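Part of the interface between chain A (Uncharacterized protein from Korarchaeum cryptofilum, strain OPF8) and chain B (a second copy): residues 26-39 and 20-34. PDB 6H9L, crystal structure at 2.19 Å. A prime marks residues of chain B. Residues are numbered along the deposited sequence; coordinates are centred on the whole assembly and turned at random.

Chain A, residues 26-39: EELIPEVLRNRELR
Chain B, residues 20-34: LRRALAEELIPEVLR

Two helices from copies of the same protein cross obliquely here, joined by an apolar seam of leucine, valine, isoleucine and alanine that is flanked by salt bridges and a stacked pair of arginines. Helix 20-34 of chain B and helix 26-34 of chain A cross at -63°, with their axes 8.5 Å apart at closest approach. Both kink at residue 30, where proline has no amide hydrogen to give to the preceding turn. The backbones come together at Val32 and Ala25′, whose CA atoms lie 5.2 Å apart; the small alanine permits this approach, its CB lying 3.3 Å from Glu31 CB.

Val32 (chi1 t) is a knob in a hole formed by Ala25′, Leu28′, Ile29′ and Val32′. Its CG2 lies 3.7 Å from Ala25′ CB, and its CG1 lies 3.9 Å from both Ile29′ CG1 and Val32′ CG2. Beside it, Leu28 (m, t) brings CD2 to 4.2 Å from Leu24′ CB and CD1 to 4.3 Å from Leu28′ CD1.

Past Arg34 the chain turns at Asn35 (phi/psi -44/125°), which caps the next helix: its OD1 accepts from Leu38 N at 3.0 Å. That helix directs Leu38 (t, p) toward chain B, with CD1 3.7 Å from Val32′ CG1 and CB 4.2 Å from Leu33′ CD2.

Long charged side chains bridge the helices beside this seam. Arg21′ NE makes a weak, salt-bridged hydrogen bond to Glu27 OE2 (3.2 Å). Glu31 (m, m) receives two more weak ones, Arg22′ NE to Glu31 OE1 at 3.5 Å and Arg22′ NH2 to Glu31 OE2 at 3.4 Å. Arg34 NH1 also bonds Glu31 OE1 (3.1 Å), so one carboxylate serves two arginines. Their flat guanidiniums stack, centres 3.8 Å apart and planes at 5°; the shared negative charge offsets their like-charge repulsion.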

# COMPACT_ATOMS: atom_id res chain seq x y z
N GLU A 26 1.53 36.97 -34.71
CA GLU A 26 2.58 36.30 -33.96
C GLU A 26 3.82 37.18 -33.77
O GLU A 26 4.58 36.98 -32.82
CB GLU A 26 2.95 34.96 -34.63
CG GLU A 26 1.90 33.89 -34.41
CD GLU A 26 2.13 32.63 -35.23
OE1 GLU A 26 2.73 32.71 -36.31
OE2 GLU A 26 1.69 31.55 -34.79
N GLU A 27 4.03 38.12 -34.69
CA GLU A 27 5.08 39.12 -34.57
C GLU A 27 4.72 40.25 -33.63
O GLU A 27 5.51 40.62 -32.76
CB GLU A 27 5.39 39.76 -35.93
CG GLU A 27 6.09 38.84 -36.91
CD GLU A 27 7.45 38.39 -36.43
OE1 GLU A 27 7.73 37.19 -36.58
OE2 GLU A 27 8.23 39.22 -35.90
N LEU A 28 3.55 40.85 -33.83
CA LEU A 28 3.18 42.04 -33.10
C LEU A 28 2.51 41.76 -31.77
O LEU A 28 2.80 42.46 -30.82
CB LEU A 28 2.26 42.93 -33.94
CG LEU A 28 2.82 43.34 -35.30
CD1 LEU A 28 1.87 44.29 -36.00
CD2 LEU A 28 4.20 43.98 -35.19
N ILE A 29 1.65 40.75 -31.70
CA ILE A 29 0.82 40.55 -30.50
C ILE A 29 1.63 40.38 -29.21
O ILE A 29 1.34 41.05 -28.22
CB ILE A 29 -0.21 39.42 -30.65
CG1 ILE A 29 -1.23 39.77 -31.74
CG2 ILE A 29 -0.93 39.15 -29.33
CD1 ILE A 29 -1.93 41.10 -31.57
N PRO A 30 2.65 39.50 -29.21
CA PRO A 30 3.48 39.37 -28.00
C PRO A 30 3.99 40.73 -27.48
O PRO A 30 3.99 40.96 -26.27
CB PRO A 30 4.60 38.43 -28.46
CG PRO A 30 3.96 37.61 -29.53
CD PRO A 30 3.08 38.56 -30.27
N GLU A 31 4.36 41.64 -28.39
CA GLU A 31 4.87 42.97 -28.02
C GLU A 31 3.79 43.85 -27.37
O GLU A 31 4.06 44.58 -26.41
CB GLU A 31 5.43 43.70 -29.25
CG GLU A 31 6.82 43.27 -29.68
CD GLU A 31 7.93 43.74 -28.75
OE1 GLU A 31 7.64 44.36 -27.70
OE2 GLU A 31 9.11 43.50 -29.09
N VAL A 32 2.59 43.79 -27.91
CA VAL A 32 1.46 44.54 -27.36
C VAL A 32 1.17 44.09 -25.92
O VAL A 32 0.90 44.91 -25.05
CB VAL A 32 0.20 44.38 -28.25
CG1 VAL A 32 -1.05 44.93 -27.58
CG2 VAL A 32 0.43 45.04 -29.61
N LEU A 33 1.23 42.78 -25.70
CA LEU A 33 1.04 42.22 -24.36
C LEU A 33 2.19 42.56 -23.40
O LEU A 33 1.97 42.63 -22.19
CB LEU A 33 0.83 40.71 -24.45
CG LEU A 33 -0.65 40.32 -24.78
CD1 LEU A 33 -1.48 40.39 -23.49
CD2 LEU A 33 -1.37 41.14 -25.87
N ARG A 34 3.38 42.79 -23.92
CA ARG A 34 4.52 43.22 -23.08
C ARG A 34 4.29 44.55 -22.38
O ARG A 34 4.86 44.82 -21.33
CB ARG A 34 5.82 43.32 -23.89
CG ARG A 34 6.58 42.02 -24.06
CD ARG A 34 7.97 42.26 -24.64
NE ARG A 34 8.79 43.10 -23.75
CZ ARG A 34 8.94 44.42 -23.86
NH1 ARG A 34 8.35 45.11 -24.82
NH2 ARG A 34 9.70 45.06 -22.98
N ASN A 35 3.48 45.40 -22.99
CA ASN A 35 3.04 46.64 -22.31
C ASN A 35 2.62 46.44 -20.85
O ASN A 35 1.69 45.68 -20.56
CB ASN A 35 1.85 47.27 -23.01
CG ASN A 35 1.49 48.62 -22.40
OD1 ASN A 35 0.67 48.71 -21.48
ND2 ASN A 35 2.14 49.68 -22.87
N ARG A 36 3.24 47.20 -19.96
CA ARG A 36 3.13 46.93 -18.52
C ARG A 36 1.75 47.26 -17.92
O ARG A 36 1.23 46.51 -17.07
CB ARG A 36 4.32 47.54 -17.77
CG ARG A 36 5.60 46.91 -18.31
CD ARG A 36 6.80 47.26 -17.48
NE ARG A 36 8.01 46.53 -17.86
CZ ARG A 36 8.79 46.82 -18.91
NH1 ARG A 36 8.50 47.83 -19.73
NH2 ARG A 36 9.88 46.09 -19.13
N GLU A 37 1.13 48.34 -18.39
CA GLU A 37 -0.22 48.70 -17.94
C GLU A 37 -1.23 47.66 -18.40
O GLU A 37 -2.15 47.29 -17.66
CB GLU A 37 -0.64 50.08 -18.51
CG GLU A 37 -1.97 50.58 -17.98
CD GLU A 37 -2.44 51.87 -18.62
OE1 GLU A 37 -3.68 52.13 -18.66
OE2 GLU A 37 -1.58 52.63 -19.10
N LEU A 38 -1.07 47.18 -19.63
CA LEU A 38 -1.95 46.18 -20.18
C LEU A 38 -1.75 44.85 -19.44
O LEU A 38 -2.72 44.20 -19.06
CB LEU A 38 -1.70 46.00 -21.67
CG LEU A 38 -2.54 44.93 -22.38
CD1 LEU A 38 -4.03 45.21 -22.29
CD2 LEU A 38 -2.09 44.80 -23.83
N ARG A 39 -0.49 44.47 -19.25
CA ARG A 39 -0.11 43.26 -18.55
C ARG A 39 -0.73 43.20 -17.16
O ARG A 39 -1.25 42.16 -16.76
CB ARG A 39 1.42 43.20 -18.41
CG ARG A 39 1.99 41.92 -17.79
CD ARG A 39 3.52 41.93 -17.71
NE ARG A 39 4.01 42.72 -16.58
CZ ARG A 39 5.29 43.06 -16.38
NH1 ARG A 39 6.25 42.69 -17.24
NH2 ARG A 39 5.62 43.79 -15.32
N LEU B 20 11.35 48.13 -35.09
CA LEU B 20 10.16 48.28 -35.92
C LEU B 20 9.00 47.50 -35.31
O LEU B 20 7.88 48.02 -35.21
CB LEU B 20 10.45 47.79 -37.35
CG LEU B 20 9.29 47.77 -38.34
CD1 LEU B 20 8.71 49.17 -38.54
CD2 LEU B 20 9.74 47.19 -39.67
N ARG B 21 9.27 46.27 -34.91
CA ARG B 21 8.28 45.40 -34.27
C ARG B 21 7.71 46.09 -33.02
O ARG B 21 6.49 46.16 -32.83
CB ARG B 21 8.95 44.07 -33.89
CG ARG B 21 7.97 42.94 -33.62
CD ARG B 21 8.67 41.72 -33.04
NE ARG B 21 9.70 41.19 -33.93
CZ ARG B 21 10.97 40.92 -33.60
NH1 ARG B 21 11.43 41.10 -32.37
NH2 ARG B 21 11.79 40.45 -34.53
N ARG B 22 8.60 46.62 -32.20
CA ARG B 22 8.22 47.34 -30.99
C ARG B 22 7.39 48.58 -31.31
O ARG B 22 6.32 48.79 -30.75
CB ARG B 22 9.47 47.72 -30.20
CG ARG B 22 9.19 48.34 -28.85
CD ARG B 22 10.28 47.99 -27.87
NE ARG B 22 10.31 46.55 -27.58
CZ ARG B 22 11.06 45.97 -26.63
NH1 ARG B 22 11.85 46.70 -25.85
NH2 ARG B 22 11.01 44.65 -26.46
N ALA B 23 7.90 49.41 -32.22
CA ALA B 23 7.22 50.65 -32.61
C ALA B 23 5.81 50.39 -33.15
O ALA B 23 4.85 51.08 -32.76
CB ALA B 23 8.05 51.41 -33.63
N LEU B 24 5.68 49.41 -34.04
CA LEU B 24 4.37 49.08 -34.62
C LEU B 24 3.38 48.55 -33.57
O LEU B 24 2.19 48.90 -33.59
CB LEU B 24 4.52 48.08 -35.79
CG LEU B 24 5.01 48.64 -37.15
CD1 LEU B 24 5.32 47.53 -38.14
CD2 LEU B 24 3.96 49.57 -37.74
N ALA B 25 3.87 47.73 -32.64
CA ALA B 25 3.02 47.24 -31.55
C ALA B 25 2.52 48.39 -30.67
O ALA B 25 1.36 48.42 -30.26
CB ALA B 25 3.77 46.20 -30.72
N GLU B 26 3.41 49.34 -30.39
CA GLU B 26 3.06 50.50 -29.56
C GLU B 26 2.01 51.41 -30.19
O GLU B 26 1.29 52.13 -29.50
CB GLU B 26 4.32 51.29 -29.20
CG GLU B 26 5.17 50.58 -28.15
CD GLU B 26 6.53 51.22 -27.92
OE1 GLU B 26 7.06 51.85 -28.86
OE2 GLU B 26 7.06 51.08 -26.80
N GLU B 27 1.92 51.38 -31.51
CA GLU B 27 0.86 52.09 -32.22
C GLU B 27 -0.52 51.44 -31.99
O GLU B 27 -1.54 52.12 -32.04
CB GLU B 27 1.24 52.21 -33.71
CG GLU B 27 2.36 53.21 -33.98
CD GLU B 27 2.01 54.62 -33.57
OE1 GLU B 27 2.88 55.27 -32.94
OE2 GLU B 27 0.89 55.09 -33.86
N LEU B 28 -0.54 50.14 -31.68
CA LEU B 28 -1.78 49.39 -31.41
C LEU B 28 -2.20 49.36 -29.94
O LEU B 28 -3.39 49.23 -29.61
CB LEU B 28 -1.60 47.94 -31.88
CG LEU B 28 -1.20 47.77 -33.35
CD1 LEU B 28 -1.13 46.30 -33.73
CD2 LEU B 28 -2.16 48.50 -34.29
N ILE B 29 -1.22 49.43 -29.04
CA ILE B 29 -1.48 49.26 -27.61
C ILE B 29 -2.56 50.21 -27.08
O ILE B 29 -3.45 49.77 -26.36
CB ILE B 29 -0.18 49.39 -26.76
CG1 ILE B 29 0.82 48.26 -27.04
CG2 ILE B 29 -0.50 49.39 -25.28
CD1 ILE B 29 2.22 48.58 -26.55
N PRO B 30 -2.49 51.51 -27.43
CA PRO B 30 -3.51 52.44 -26.93
C PRO B 30 -4.94 51.96 -27.20
O PRO B 30 -5.80 52.06 -26.31
CB PRO B 30 -3.17 53.75 -27.67
CG PRO B 30 -1.69 53.66 -27.87
CD PRO B 30 -1.44 52.21 -28.19
N GLU B 31 -5.19 51.37 -28.36
CA GLU B 31 -6.53 50.90 -28.71
C GLU B 31 -6.94 49.68 -27.89
O GLU B 31 -8.10 49.56 -27.51
CB GLU B 31 -6.65 50.58 -30.19
CG GLU B 31 -7.94 49.88 -30.61
CD GLU B 31 -9.19 50.74 -30.46
OE1 GLU B 31 -9.08 51.97 -30.25
OE2 GLU B 31 -10.31 50.19 -30.55
N VAL B 32 -6.00 48.78 -27.64
CA VAL B 32 -6.27 47.60 -26.84
C VAL B 32 -6.67 48.01 -25.41
O VAL B 32 -7.60 47.43 -24.83
CB VAL B 32 -5.04 46.66 -26.81
CG1 VAL B 32 -5.20 45.56 -25.77
CG2 VAL B 32 -4.77 46.08 -28.19
N LEU B 33 -5.99 49.02 -24.87
CA LEU B 33 -6.34 49.57 -23.56
C LEU B 33 -7.68 50.31 -23.54
O LEU B 33 -8.36 50.34 -22.52
CB LEU B 33 -5.24 50.52 -23.07
CG LEU B 33 -3.98 49.89 -22.50
CD1 LEU B 33 -2.84 50.91 -22.52
CD2 LEU B 33 -4.21 49.36 -21.10
N ARG B 34 -8.05 50.90 -24.67
CA ARG B 34 -9.28 51.67 -24.82
C ARG B 34 -10.52 50.84 -25.10
O ARG B 34 -11.62 51.36 -25.00
CB ARG B 34 -9.16 52.59 -26.04
CG ARG B 34 -10.08 53.80 -26.05
CD ARG B 34 -10.43 54.23 -27.47
NE ARG B 34 -10.92 53.14 -28.33
CZ ARG B 34 -12.19 52.77 -28.48
NH1 ARG B 34 -13.18 53.39 -27.84
NH2 ARG B 34 -12.49 51.75 -29.28